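Local coordinates for protein putative thiosugar synthase (Amycolatopsis orientalis, PDB 4N6F) that probably makes 2-thiosugars, taking sulphur from a sulphur-carrier protein, and is a TIM-barrel relative of the thiazole synthase ThiG, at residues A97-L100 against R101-G105. Residues are numbered along the deposited sequence; the frame is centred on the assembly and turned at random.
Sequences ARIL and RDSLG
Arg98 and Arg101 run alongside each other, in the same direction, one turn apart, at the C-terminal end of helix 90-104, the helix of a beta-alpha-beta unit of the TIM barrel that leads from strand 79-83 to strand 108-111. The Arg101 chain runs out extended, then bends at its third torsion (chi3 59°), which swings the guanidinium back along the helix until NH2 rests 3.3 Å from CG of Arg98. Arg98 CA lies over one face of this guanidinium, away from its centre, while Asp102 OD1 sits in plane at the edge and makes a salt bridge to Arg101 NE at 3.5 Å. The two guanidinium planes are turned 62° apart. Both arginines reach Glu135, Arg98 through NH2 and Arg101 through NH1, and Arg98 NH2 also pairs with Glu131; these carboxylates probably offset the like charges and tie the turn to helix 122-134 and the residues just after it.

On the side of strand 108-111, Leu100 CD1 meets Leu104 CD1 at 3.8 Å, and Leu100 also packs on Ile106 and Leu109. Regular bonds from Arg101 N to Ala97 O and from Asp102 N to Arg98 O continue the helix, whose last turn gives way at Gly105, where phi becomes positive. On the outer side, Ile99 O is gripped twice by Ser103: the backbone N lies nearly in line with the carbonyl at 2.7 Å, and the side chain, its OG set between its own backbone N and carbonyl carbon (chi1 70°), donates from above the carbonyl plane, with OG 2.8 Å from that oxygen.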
ATOM      1  N   ALA A  97       8.283 -29.312 -18.294  1.00 41.42           N
ATOM      2  CA  ALA A  97       7.660 -29.785 -17.061  1.00 41.64           C
ATOM      3  C   ALA A  97       7.967 -31.248 -16.773  1.00 42.50           C
ATOM      4  O   ALA A  97       8.231 -31.607 -15.624  1.00 42.02           O
ATOM      5  CB  ALA A  97       6.154 -29.575 -17.130  1.00 41.76           C
ATOM      6  N   ARG A  98       7.902 -32.094 -17.802  1.00 45.24           N
ATOM      7  CA  ARG A  98       8.216 -33.524 -17.637  1.00 49.04           C
ATOM      8  C   ARG A  98       9.681 -33.760 -17.271  1.00 47.82           C
ATOM      9  O   ARG A  98       9.978 -34.609 -16.430  1.00 47.66           O
ATOM     10  CB  ARG A  98       7.867 -34.344 -18.890  1.00 51.55           C
ATOM     11  CG  ARG A  98       6.441 -34.880 -18.932  1.00 54.29           C
ATOM     12  CD  ARG A  98       5.608 -34.213 -20.013  1.00 56.07           C
ATOM     13  NE  ARG A  98       4.282 -34.815 -20.134  1.00 58.21           N
ATOM     14  CZ  ARG A  98       3.483 -34.706 -21.196  1.00 59.91           C
ATOM     15  NH1 ARG A  98       3.865 -34.024 -22.270  1.00 60.18           N
ATOM     16  NH2 ARG A  98       2.290 -35.296 -21.189  1.00 61.18           N
ATOM     17  N   ILE A  99      10.590 -33.019 -17.903  1.00 49.66           N
ATOM     18  CA  ILE A  99      12.021 -33.122 -17.579  1.00 51.06           C
ATOM     19  C   ILE A  99      12.278 -32.652 -16.151  1.00 49.71           C
ATOM     20  O   ILE A  99      12.982 -33.318 -15.393  1.00 49.97           O
ATOM     21  CB  ILE A  99      12.916 -32.343 -18.583  1.00 51.95           C
ATOM     22  CG1 ILE A  99      13.249 -33.223 -19.800  1.00 53.31           C
ATOM     23  CG2 ILE A  99      14.226 -31.903 -17.931  1.00 51.91           C
ATOM     24  CD1 ILE A  99      12.131 -33.381 -20.811  1.00 53.15           C
ATOM     25  N   LEU A 100      11.706 -31.504 -15.801  1.00 48.73           N
ATOM     26  CA  LEU A 100      11.791 -30.966 -14.446  1.00 49.68           C
ATOM     27  C   LEU A 100      11.455 -32.009 -13.376  1.00 50.28           C
ATOM     28  O   LEU A 100      12.160 -32.138 -12.376  1.00 49.02           O
ATOM     29  CB  LEU A 100      10.835 -29.781 -14.305  1.00 52.49           C
ATOM     30  CG  LEU A 100      10.535 -29.336 -12.872  1.00 55.26           C
ATOM     31  CD1 LEU A 100      11.737 -28.598 -12.298  1.00 57.00           C
ATOM     32  CD2 LEU A 100       9.281 -28.478 -12.827  1.00 56.19           C
ATOM     33  N   ARG A 101      10.356 -32.728 -13.584  1.00 51.69           N
ATOM     34  CA  ARG A 101       9.903 -33.751 -12.646  1.00 54.94           C
ATOM     35  C   ARG A 101      10.856 -34.945 -12.623  1.00 53.82           C
ATOM     36  O   ARG A 101      11.258 -35.398 -11.560  1.00 52.40           O
ATOM     37  CB  ARG A 101       8.488 -34.214 -13.021  1.00 56.95           C
ATOM     38  CG  ARG A 101       7.909 -35.312 -12.135  1.00 60.93           C
ATOM     39  CD  ARG A 101       6.608 -35.838 -12.718  1.00 63.93           C
ATOM     40  NE  ARG A 101       6.815 -36.376 -14.070  1.00 68.64           N
ATOM     41  CZ  ARG A 101       5.924 -36.339 -15.064  1.00 70.03           C
ATOM     42  NH1 ARG A 101       4.725 -35.786 -14.896  1.00 70.52           N
ATOM     43  NH2 ARG A 101       6.240 -36.856 -16.249  1.00 70.97           N
ATOM     44  N   ASP A 102      11.212 -35.442 -13.803  1.00 56.52           N
ATOM     45  CA  ASP A 102      12.073 -36.626 -13.923  1.00 59.81           C
ATOM     46  C   ASP A 102      13.509 -36.356 -13.463  1.00 59.59           C
ATOM     47  O   ASP A 102      14.101 -37.179 -12.774  1.00 60.89           O
ATOM     48  CB  ASP A 102      12.075 -37.143 -15.369  1.00 61.58           C
ATOM     49  CG  ASP A 102      10.689 -37.563 -15.847  1.00 64.29           C
ATOM     50  OD1 ASP A 102       9.839 -37.931 -15.005  1.00 66.68           O
ATOM     51  OD2 ASP A 102      10.449 -37.522 -17.072  1.00 65.23           O
ATOM     52  N   SER A 103      14.057 -35.202 -13.832  1.00 59.58           N
ATOM     53  CA  SER A 103      15.440 -34.857 -13.495  1.00 58.66           C
ATOM     54  C   SER A 103      15.616 -34.394 -12.045  1.00 57.42           C
ATOM     55  O   SER A 103      16.619 -34.721 -11.414  1.00 54.16           O
ATOM     56  CB  SER A 103      15.981 -33.787 -14.456  1.00 60.88           C
ATOM     57  OG  SER A 103      15.370 -32.526 -14.233  1.00 62.05           O
ATOM     58  N   LEU A 104      14.648 -33.642 -11.515  1.00 56.09           N
ATOM     59  CA  LEU A 104      14.768 -33.066 -10.169  1.00 53.56           C
ATOM     60  C   LEU A 104      13.807 -33.616  -9.123  1.00 50.72           C
ATOM     61  O   LEU A 104      13.969 -33.323  -7.939  1.00 46.97           O
ATOM     62  CB  LEU A 104      14.563 -31.554 -10.224  1.00 55.88           C
ATOM     63  CG  LEU A 104      15.555 -30.716 -11.018  1.00 57.57           C
ATOM     64  CD1 LEU A 104      15.172 -29.248 -10.879  1.00 56.47           C
ATOM     65  CD2 LEU A 104      16.978 -30.962 -10.534  1.00 58.15           C
ATOM     66  N   GLY A 105      12.789 -34.362  -9.543  1.00 48.24           N
ATOM     67  CA  GLY A 105      11.736 -34.785  -8.616  1.00 48.29           C
ATOM     68  C   GLY A 105      10.909 -33.627  -8.067  1.00 45.52           C
ATOM     69  O   GLY A 105      10.363 -33.718  -6.973  1.00 44.19           O
TER